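Local coordinates for crystal protein (Bacillus thuringiensis serovar dakota, PDB 2ZTB) that probably acts as an aerolysin-type beta-pore-forming toxin, a parasporin that recognises cancer cells and is present here in its proteolytically activated form, at residues A[6-14]-A[38-46]; A[106-117]-A[225-235]. One frame throughout, in Å; residues are numbered along the deposited sequence.

Contact 1. Residues A[6-14]-A[38-46]; sequences EYLMFNELS and IALNNETYF
Phe10 is held between Leu40 and Tyr45, which lie over opposite faces of its ring. Leu40 CB stands 4.0 Å from the centroid of the Phe10 ring in a CH-pi contact, and CD2 of the same leucine also sits over the ring centre. On the other face Tyr45 turns its edge to Phe10 in a tilted edge-to-face pair, centroids 5.2 Å apart and planes at 56°. Glu43 CB closes on the ring edge, 3.5 Å from Phe10 CD1, while Ile38 CD1 comes obliquely to within 3.6 Å of Phe10 CE2. The four residues that surround the ring belong to a beta hairpin, strands 37-40 and 43-46, with a two-residue loop (Asn41, Asn42) closed by a type II' turn from Leu40 to Glu43, and Phe10 opens the 3-10 segment that packs on it in the N-terminal part of the toxin. Glu43 leaves CB with CG beside its backbone N (chi1 -61°) and then runs extended, which carries its carboxylate across to the start of that 3-10 segment. There Phe10 N makes a weak hydrogen bond to Glu43 OE1, 3.3 Å, and a water links OE2 to Asn11 N. Met9 SD and CE pass across this carboxylate at about a right angle. At the turn, the Asn41 amide stacks on the Tyr7 ring with planes 26° apart. Asn41 ND2 donates to Leu8 O at 2.8 Å, in the carbonyl plane on a lone pair, although the bond is bent at hydrogen; OD1 accepts from Cys61 N, so both ends of the amide are held and its rotation is fixed.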
loop_
_atom_site.group_PDB
_atom_site.type_symbol
_atom_site.label_atom_id
_atom_site.label_comp_id
_atom_site.label_asym_id
_atom_site.label_seq_id
_atom_site.Cartn_x
_atom_site.Cartn_y
_atom_site.Cartn_z
ATOM N N GLU A 6 -2.462 -15.230 -9.510
ATOM C CA GLU A 6 -1.966 -15.074 -10.870
ATOM C C GLU A 6 -0.774 -15.979 -11.135
ATOM O O GLU A 6 -0.235 -16.586 -10.212
ATOM C CB GLU A 6 -1.662 -13.593 -11.191
ATOM C CG GLU A 6 -0.843 -12.840 -10.163
ATOM C CD GLU A 6 -0.632 -11.371 -10.540
ATOM O OE1 GLU A 6 0.483 -11.033 -11.002
ATOM O OE2 GLU A 6 -1.578 -10.565 -10.375
ATOM N N TYR A 7 -0.392 -16.074 -12.405
ATOM C CA TYR A 7 0.734 -16.865 -12.819
ATOM C C TYR A 7 2.027 -16.389 -12.169
ATOM O O TYR A 7 2.234 -15.183 -11.936
ATOM C CB TYR A 7 0.881 -16.845 -14.340
ATOM C CG TYR A 7 -0.158 -17.652 -15.100
ATOM C CD1 TYR A 7 -0.738 -18.802 -14.549
ATOM C CD2 TYR A 7 -0.542 -17.277 -16.385
ATOM C CE1 TYR A 7 -1.690 -19.547 -15.258
ATOM C CE2 TYR A 7 -1.486 -18.013 -17.104
ATOM C CZ TYR A 7 -2.059 -19.149 -16.540
ATOM O OH TYR A 7 -3.007 -19.865 -17.267
ATOM N N LEU A 8 2.889 -17.351 -11.855
ATOM C CA LEU A 8 4.245 -17.052 -11.444
ATOM C C LEU A 8 5.056 -16.897 -12.733
ATOM O O LEU A 8 4.844 -17.638 -13.708
ATOM C CB LEU A 8 4.786 -18.168 -10.549
ATOM C CG LEU A 8 6.198 -17.993 -9.965
ATOM C CD1 LEU A 8 6.236 -16.901 -8.893
ATOM C CD2 LEU A 8 6.721 -19.343 -9.416
ATOM N N MET A 9 5.942 -15.909 -12.758
ATOM C CA MET A 9 6.764 -15.647 -13.933
ATOM C C MET A 9 8.237 -15.972 -13.641
ATOM O O MET A 9 8.643 -15.989 -12.482
ATOM C CB MET A 9 6.610 -14.184 -14.365
ATOM C CG MET A 9 5.144 -13.706 -14.547
ATOM S SD MET A 9 4.347 -14.480 -15.976
ATOM C CE MET A 9 5.190 -13.683 -17.355
ATOM N N PHE A 10 9.025 -16.230 -14.684
ATOM C CA PHE A 10 10.459 -16.504 -14.522
ATOM C C PHE A 10 11.243 -15.338 -13.909
ATOM O O PHE A 10 12.238 -15.570 -13.205
ATOM C CB PHE A 10 11.118 -16.958 -15.831
ATOM C CG PHE A 10 11.035 -18.458 -16.075
ATOM C CD1 PHE A 10 10.311 -18.965 -17.145
ATOM C CD2 PHE A 10 11.689 -19.356 -15.237
ATOM C CE1 PHE A 10 10.231 -20.331 -17.376
ATOM C CE2 PHE A 10 11.613 -20.728 -15.462
ATOM C CZ PHE A 10 10.883 -21.218 -16.531
ATOM N N ASN A 11 10.810 -14.100 -14.183
ATOM C CA ASN A 11 11.504 -12.915 -13.681
ATOM C C ASN A 11 11.183 -12.597 -12.222
ATOM O O ASN A 11 11.658 -11.610 -11.671
ATOM C CB ASN A 11 11.341 -11.696 -14.620
ATOM C CG ASN A 11 9.915 -11.079 -14.623
ATOM O OD1 ASN A 11 9.731 -9.997 -15.178
ATOM N ND2 ASN A 11 8.935 -11.744 -14.022
ATOM N N GLU A 12 10.396 -13.474 -11.608
ATOM C CA GLU A 12 10.002 -13.380 -10.199
ATOM C C GLU A 12 10.598 -14.496 -9.344
ATOM O O GLU A 12 10.339 -14.545 -8.142
ATOM C CB GLU A 12 8.496 -13.555 -10.072
ATOM C CG GLU A 12 7.682 -12.417 -10.545
ATOM C CD GLU A 12 6.220 -12.701 -10.331
ATOM O OE1 GLU A 12 5.661 -12.099 -9.394
ATOM O OE2 GLU A 12 5.658 -13.547 -11.066
ATOM N N LEU A 13 11.339 -15.411 -9.963
ATOM C CA LEU A 13 11.974 -16.524 -9.242
ATOM C C LEU A 13 12.870 -16.062 -8.099
ATOM O O LEU A 13 12.906 -16.694 -7.049
ATOM C CB LEU A 13 12.710 -17.440 -10.224
ATOM C CG LEU A 13 11.935 -18.726 -10.595
ATOM C CD1 LEU A 13 10.430 -18.549 -10.804
ATOM C CD2 LEU A 13 12.574 -19.501 -11.752
ATOM N N SER A 14 13.550 -14.933 -8.288
ATOM C CA SER A 14 14.332 -14.285 -7.226
ATOM C C SER A 14 13.501 -13.942 -5.994
ATOM O O SER A 14 14.035 -13.890 -4.878
ATOM C CB SER A 14 15.002 -13.027 -7.758
ATOM O OG SER A 14 14.019 -12.101 -8.194
ATOM N N ILE A 38 13.555 -26.060 -19.212
ATOM C CA ILE A 38 12.542 -26.027 -18.153
ATOM C C ILE A 38 11.388 -25.140 -18.616
ATOM O O ILE A 38 11.511 -24.455 -19.618
ATOM C CB ILE A 38 13.118 -25.551 -16.775
ATOM C CG1 ILE A 38 13.602 -24.086 -16.835
ATOM C CG2 ILE A 38 14.216 -26.563 -16.256
ATOM C CD1 ILE A 38 13.958 -23.445 -15.479
ATOM N N ALA A 39 10.271 -25.169 -17.896
ATOM C CA ALA A 39 9.060 -24.503 -18.317
ATOM C C ALA A 39 8.204 -24.103 -17.126
ATOM O O ALA A 39 8.186 -24.782 -16.106
ATOM C CB ALA A 39 8.266 -25.395 -19.263
ATOM N N LEU A 40 7.507 -22.975 -17.277
ATOM C CA LEU A 40 6.623 -22.425 -16.262
ATOM C C LEU A 40 5.495 -21.783 -17.009
ATOM O O LEU A 40 5.719 -20.888 -17.828
ATOM C CB LEU A 40 7.359 -21.371 -15.423
ATOM C CG LEU A 40 6.661 -20.597 -14.301
ATOM C CD1 LEU A 40 6.154 -21.529 -13.197
ATOM C CD2 LEU A 40 7.612 -19.568 -13.732
ATOM N N ASN A 41 4.277 -22.233 -16.732
ATOM C CA ASN A 41 3.084 -21.658 -17.369
ATOM C C ASN A 41 3.295 -21.503 -18.888
ATOM O O ASN A 41 3.449 -22.519 -19.585
ATOM C CB ASN A 41 2.690 -20.353 -16.673
ATOM C CG ASN A 41 2.423 -20.548 -15.187
ATOM O OD1 ASN A 41 1.650 -21.420 -14.804
ATOM N ND2 ASN A 41 3.054 -19.730 -14.344
ATOM N N ASN A 42 3.360 -20.265 -19.395
ATOM C CA ASN A 42 3.580 -20.042 -20.841
ATOM C C ASN A 42 5.006 -19.676 -21.297
ATOM O O ASN A 42 5.215 -19.253 -22.444
ATOM C CB ASN A 42 2.554 -19.050 -21.403
ATOM C CG ASN A 42 1.147 -19.627 -21.429
ATOM O OD1 ASN A 42 0.306 -19.241 -20.521
ATOM N ND2 ASN A 42 0.876 -20.570 -22.469
ATOM N N GLU A 43 5.983 -19.882 -20.412
ATOM C CA GLU A 43 7.382 -19.563 -20.688
ATOM C C GLU A 43 8.238 -20.816 -20.608
ATOM O O GLU A 43 7.840 -21.814 -20.014
ATOM C CB GLU A 43 7.919 -18.593 -19.640
ATOM C CG GLU A 43 7.250 -17.246 -19.529
ATOM C CD GLU A 43 7.567 -16.604 -18.200
ATOM O OE1 GLU A 43 6.983 -17.053 -17.183
ATOM O OE2 GLU A 43 8.396 -15.664 -18.170
ATOM N N THR A 44 9.421 -20.741 -21.212
ATOM C CA THR A 44 10.414 -21.787 -21.164
ATOM C C THR A 44 11.751 -21.141 -20.838
ATOM O O THR A 44 11.899 -19.929 -20.974
ATOM C CB THR A 44 10.548 -22.532 -22.517
ATOM O OG1 THR A 44 11.147 -21.673 -23.496
ATOM C CG2 THR A 44 9.204 -23.041 -23.020
ATOM N N TYR A 45 12.712 -21.948 -20.395
ATOM C CA TYR A 45 14.084 -21.495 -20.201
ATOM C C TYR A 45 15.050 -22.565 -20.721
ATOM O O TYR A 45 14.721 -23.758 -20.734
ATOM C CB TYR A 45 14.346 -21.168 -18.725
ATOM C CG TYR A 45 15.027 -19.826 -18.488
ATOM C CD1 TYR A 45 14.281 -18.668 -18.257
ATOM C CD2 TYR A 45 16.412 -19.716 -18.512
ATOM C CE1 TYR A 45 14.907 -17.434 -18.042
ATOM C CE2 TYR A 45 17.047 -18.502 -18.307
ATOM C CZ TYR A 45 16.300 -17.377 -18.071
ATOM O OH TYR A 45 16.957 -16.195 -17.857
ATOM N N PHE A 46 16.225 -22.126 -21.163
ATOM C CA PHE A 46 17.268 -22.990 -21.724
ATOM C C PHE A 46 16.794 -23.702 -23.001
ATOM O O PHE A 46 15.948 -23.169 -23.716
ATOM C CB PHE A 46 17.835 -23.971 -20.667
ATOM C CG PHE A 46 18.124 -23.329 -19.331
ATOM C CD1 PHE A 46 17.305 -23.581 -18.231
ATOM C CD2 PHE A 46 19.202 -22.459 -19.174
ATOM C CE1 PHE A 46 17.551 -22.985 -17.003
ATOM C CE2 PHE A 46 19.455 -21.856 -17.936
ATOM C CZ PHE A 46 18.628 -22.128 -16.851
HETATM O O HOH W 1 9.563 -13.593 -16.871
#

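Contact 2. Residues A[106-117]-A[225-235]. With EDO (1,2-ethanediol), chain H.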
loop_
_atom_site.group_PDB
_atom_site.type_symbol
_atom_site.label_atom_id
_atom_site.label_comp_id
_atom_site.label_asym_id
_atom_site.label_seq_id
_atom_site.Cartn_x
_atom_site.Cartn_y
_atom_site.Cartn_z
ATOM N N PHE A 106 -8.551 23.075 4.979
ATOM C CA PHE A 106 -7.576 22.074 5.278
ATOM C C PHE A 106 -7.790 20.977 4.249
ATOM O O PHE A 106 -8.930 20.622 3.940
ATOM C CB PHE A 106 -7.830 21.553 6.691
ATOM C CG PHE A 106 -6.783 20.610 7.203
ATOM C CD1 PHE A 106 -5.741 21.078 7.973
ATOM C CD2 PHE A 106 -6.869 19.246 6.942
ATOM C CE1 PHE A 106 -4.804 20.213 8.467
ATOM C CE2 PHE A 106 -5.932 18.371 7.437
ATOM C CZ PHE A 106 -4.902 18.849 8.193
ATOM N N THR A 107 -6.696 20.470 3.693
ATOM C CA THR A 107 -6.776 19.394 2.733
ATOM C C THR A 107 -6.396 18.082 3.422
ATOM O O THR A 107 -5.235 17.886 3.826
ATOM C CB THR A 107 -5.923 19.697 1.482
ATOM O OG1 THR A 107 -6.406 20.902 0.891
ATOM C CG2 THR A 107 -6.019 18.576 0.463
ATOM N N ASN A 108 -7.402 17.220 3.597
ATOM C CA ASN A 108 -7.205 15.898 4.189
ATOM C C ASN A 108 -6.494 15.027 3.182
ATOM O O ASN A 108 -6.802 15.091 1.997
ATOM C CB ASN A 108 -8.546 15.223 4.542
ATOM C CG ASN A 108 -9.352 15.980 5.586
ATOM O OD1 ASN A 108 -8.832 16.772 6.379
ATOM N ND2 ASN A 108 -10.641 15.709 5.606
ATOM N N THR A 109 -5.537 14.224 3.641
ATOM C CA THR A 109 -4.918 13.222 2.764
ATOM C C THR A 109 -5.123 11.804 3.285
ATOM O O THR A 109 -5.113 11.562 4.501
ATOM C CB THR A 109 -3.408 13.478 2.534
ATOM O OG1 THR A 109 -2.734 13.557 3.792
ATOM C CG2 THR A 109 -3.180 14.766 1.759
ATOM N N SER A 110 -5.311 10.879 2.349
ATOM C CA SER A 110 -5.287 9.435 2.627
ATOM C C SER A 110 -4.228 8.798 1.752
ATOM O O SER A 110 -4.276 8.938 0.534
ATOM C CB SER A 110 -6.636 8.789 2.314
ATOM O OG SER A 110 -7.694 9.522 2.896
ATOM N N THR A 111 -3.274 8.110 2.375
ATOM C CA THR A 111 -2.137 7.515 1.665
ATOM C C THR A 111 -2.081 5.981 1.849
ATOM O O THR A 111 -2.222 5.480 2.966
ATOM C CB THR A 111 -0.822 8.189 2.098
ATOM O OG1 THR A 111 -0.905 9.596 1.820
ATOM C CG2 THR A 111 0.419 7.594 1.359
ATOM N N VAL A 112 -1.925 5.244 0.747
ATOM C CA VAL A 112 -1.579 3.805 0.811
ATOM C C VAL A 112 -0.145 3.576 0.272
ATOM O O VAL A 112 0.324 4.285 -0.629
ATOM C CB VAL A 112 -2.643 2.907 0.091
ATOM C CG1 VAL A 112 -2.584 3.074 -1.432
ATOM C CG2 VAL A 112 -2.509 1.429 0.495
ATOM N N THR A 113 0.560 2.620 0.874
ATOM C CA THR A 113 1.867 2.147 0.391
ATOM C C THR A 113 1.942 0.635 0.648
ATOM O O THR A 113 1.385 0.122 1.627
ATOM C CB THR A 113 3.056 2.939 1.023
ATOM O OG1 THR A 113 4.275 2.675 0.311
ATOM C CG2 THR A 113 3.237 2.623 2.507
ATOM N N SER A 114 2.588 -0.086 -0.260
ATOM C CA SER A 114 2.730 -1.542 -0.112
ATOM C C SER A 114 3.997 -1.999 -0.768
ATOM O O SER A 114 4.587 -1.280 -1.556
ATOM C CB SER A 114 1.546 -2.333 -0.686
ATOM O OG SER A 114 1.286 -1.987 -2.032
ATOM N N SER A 115 4.403 -3.211 -0.412
ATOM C CA SER A 115 5.591 -3.826 -0.948
ATOM C C SER A 115 5.533 -5.313 -0.603
ATOM O O SER A 115 4.623 -5.775 0.103
ATOM C CB SER A 115 6.829 -3.185 -0.337
ATOM O OG SER A 115 6.808 -3.383 1.068
ATOM N N THR A 116 6.496 -6.060 -1.118
ATOM C CA THR A 116 6.707 -7.438 -0.686
ATOM C C THR A 116 8.152 -7.514 -0.266
ATOM O O THR A 116 8.978 -6.703 -0.699
ATOM C CB THR A 116 6.380 -8.494 -1.768
ATOM O OG1 THR A 116 7.295 -8.350 -2.854
ATOM C CG2 THR A 116 4.930 -8.351 -2.269
ATOM N N THR A 117 8.447 -8.442 0.630
ATOM C CA THR A 117 9.777 -8.528 1.208
ATOM C C THR A 117 10.858 -8.931 0.196
ATOM O O THR A 117 12.026 -8.676 0.436
ATOM C CB THR A 117 9.782 -9.473 2.443
ATOM O OG1 THR A 117 9.200 -10.747 2.098
ATOM C CG2 THR A 117 8.996 -8.821 3.601
ATOM N N THR A 225 5.916 -12.434 1.705
ATOM C CA THR A 225 5.099 -11.549 2.543
ATOM C C THR A 225 4.820 -10.212 1.860
ATOM O O THR A 225 5.717 -9.572 1.314
ATOM C CB THR A 225 5.771 -11.300 3.918
ATOM O OG1 THR A 225 6.152 -12.550 4.499
ATOM C CG2 THR A 225 4.830 -10.574 4.888
ATOM N N LEU A 226 3.554 -9.813 1.890
ATOM C CA LEU A 226 3.146 -8.480 1.483
ATOM C C LEU A 226 3.077 -7.618 2.740
ATOM O O LEU A 226 2.698 -8.100 3.795
ATOM C CB LEU A 226 1.807 -8.525 0.749
ATOM C CG LEU A 226 1.167 -7.197 0.292
ATOM C CD1 LEU A 226 0.439 -7.422 -1.021
ATOM C CD2 LEU A 226 0.203 -6.667 1.327
ATOM N N ARG A 227 3.502 -6.363 2.632
ATOM C CA ARG A 227 3.420 -5.402 3.737
ATOM C C ARG A 227 3.030 -4.041 3.211
ATOM O O ARG A 227 3.203 -3.740 2.031
ATOM C CB ARG A 227 4.749 -5.284 4.493
ATOM C CG ARG A 227 5.127 -6.551 5.227
ATOM C CD ARG A 227 6.319 -6.375 6.120
ATOM N NE ARG A 227 6.655 -7.648 6.759
ATOM C CZ ARG A 227 6.266 -8.008 7.986
ATOM N NH1 ARG A 227 5.528 -7.182 8.735
ATOM N NH2 ARG A 227 6.628 -9.198 8.470
ATOM N N GLY A 228 2.488 -3.220 4.091
ATOM C CA GLY A 228 2.210 -1.847 3.733
ATOM C C GLY A 228 1.640 -1.099 4.901
ATOM O O GLY A 228 1.577 -1.626 6.013
ATOM N N THR A 229 1.240 0.138 4.622
ATOM C CA THR A 229 0.643 1.046 5.588
ATOM C C THR A 229 -0.464 1.854 4.923
ATOM O O THR A 229 -0.356 2.264 3.767
ATOM C CB THR A 229 1.701 2.005 6.176
ATOM O OG1 THR A 229 2.798 1.237 6.674
ATOM C CG2 THR A 229 1.114 2.851 7.336
ATOM N N VAL A 230 -1.530 2.076 5.674
ATOM C CA VAL A 230 -2.601 2.988 5.266
ATOM C C VAL A 230 -2.665 4.137 6.279
ATOM O O VAL A 230 -2.830 3.904 7.474
ATOM C CB VAL A 230 -3.947 2.241 5.023
ATOM C CG1 VAL A 230 -4.350 1.394 6.222
ATOM C CG2 VAL A 230 -5.060 3.213 4.626
ATOM N N THR A 231 -2.421 5.357 5.788
ATOM C CA THR A 231 -2.415 6.584 6.585
ATOM C C THR A 231 -3.561 7.542 6.182
ATOM O O THR A 231 -4.029 7.536 5.030
ATOM C CB THR A 231 -1.078 7.299 6.486
ATOM O OG1 THR A 231 -0.040 6.419 6.928
ATOM C CG2 THR A 231 -1.038 8.537 7.368
ATOM N N ASN A 232 -4.054 8.299 7.164
ATOM C CA ASN A 232 -5.041 9.351 6.938
ATOM C C ASN A 232 -4.605 10.545 7.776
ATOM O O ASN A 232 -4.258 10.382 8.948
ATOM C CB ASN A 232 -6.466 8.875 7.278
ATOM C CG ASN A 232 -7.558 9.849 6.792
ATOM O OD1 ASN A 232 -8.103 9.693 5.705
ATOM N ND2 ASN A 232 -7.864 10.864 7.601
ATOM N N VAL A 233 -4.527 11.718 7.144
ATOM C CA VAL A 233 -4.230 12.979 7.853
ATOM C C VAL A 233 -5.453 13.895 7.729
ATOM O O VAL A 233 -5.920 14.199 6.625
ATOM C CB VAL A 233 -2.896 13.654 7.389
ATOM C CG1 VAL A 233 -2.554 14.881 8.247
ATOM C CG2 VAL A 233 -1.719 12.660 7.474
ATOM N N SER A 234 -6.025 14.260 8.876
ATOM C CA SER A 234 -7.214 15.118 8.900
ATOM C C SER A 234 -7.190 16.079 10.086
ATOM O O SER A 234 -6.439 15.891 11.055
ATOM C CB SER A 234 -8.502 14.288 8.881
ATOM O OG SER A 234 -8.621 13.485 10.046
ATOM N N SER A 235 -7.986 17.134 9.976
ATOM C CA SER A 235 -8.065 18.132 11.023
ATOM C C SER A 235 -9.362 17.901 11.782
ATOM O O SER A 235 -10.334 17.417 11.211
ATOM C CB SER A 235 -7.997 19.546 10.447
ATOM O OG SER A 235 -9.107 19.772 9.611
HETATM C C1 EDO H . 7.891 -4.739 -3.826
HETATM O O1 EDO H . 7.011 -5.438 -4.738
HETATM C C2 EDO H . 9.351 -5.241 -3.857
HETATM O O2 EDO H . 10.248 -4.685 -4.867
HETATM O O HOH W 2 0.516 5.021 4.197
HETATM O O HOH W 3 5.606 -1.295 2.411
HETATM O O HOH W 4 8.109 -11.747 -0.113
#
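The Phe106 ring lies with one face on Ser235, whose CB stands 3.5 Å above the plane over the ring centre, while Val233 O sits near the ring edge. A chi1 of -173°, which sets CG opposite the backbone N, swings the Phe106 ring against Ser235; Ile154 and Ile178 of the flanking strands also touch this side chain. Ser235 OG, 3.4 Å from Phe106 CG, and Asn108 OD1, 3.4 Å from Ser234 CA, are buried here without a hydrogen-bonding partner in the model. The Asn232 amide fares otherwise: its OD1 takes a hydrogen bond from Ser110 OG at 2.8 Å, the hydroxyl tilted 30° from the carbonyl plane. At the far end, Thr117 CG2 approaches the edge of the Arg227 guanidinium. Between these ends two antiparallel strands run in continuous register in the long sheet of an aerolysin-like toxin, with hydrogen-bonded pairs from Thr109-Val233 to Ser115-Arg227. Non-hydrogen-bonded pairs alternate with them, and at Gly228 the backbones draw in, Ser114 CA lying 3.9 Å from Gly228 CA. Ser110, Val112, Leu226, Val230 and Asn232 face the hairpin 126-142, which probably becomes the membrane-spanning part of the pore, as in relatives. Thr109, Thr111, Thr113, Ser115, Thr229 and Thr231 line the other face, where Thr109 OG1 packs 3.6 Å from Val233 CB and Thr113 CG2 4.0 Å from Thr229 CB. Several hydroxyls reach neighbouring strands: Thr111 OG1 bonds to Thr149, Thr113 OG1 to Ser147 and Thr229 OG1 to Asp184. One water bridges Thr111 O and Thr231 OG1.

In the fold
Contact 1 lies towards one end of the elongated chain, its centre about 26 Å from that of the chain, and contact 2 near the middle, its centre about 6 Å from the same point. Their centres are 32 Å apart and they do not touch, yet both reach one branched sheet: strand 37-40 of contact 1 pairs with strand 168-199, which in turn pairs with strand 223-247 of contact 2. Both are partly buried. Contact 1 joins a 3-10 segment to a short hairpin mainly through side chains, a clasped aromatic ring with a few polar grips. Contact 2 is chiefly backbone pairing between long strands, with one face turned to the tucked hairpin and the other lined with hydroxyls.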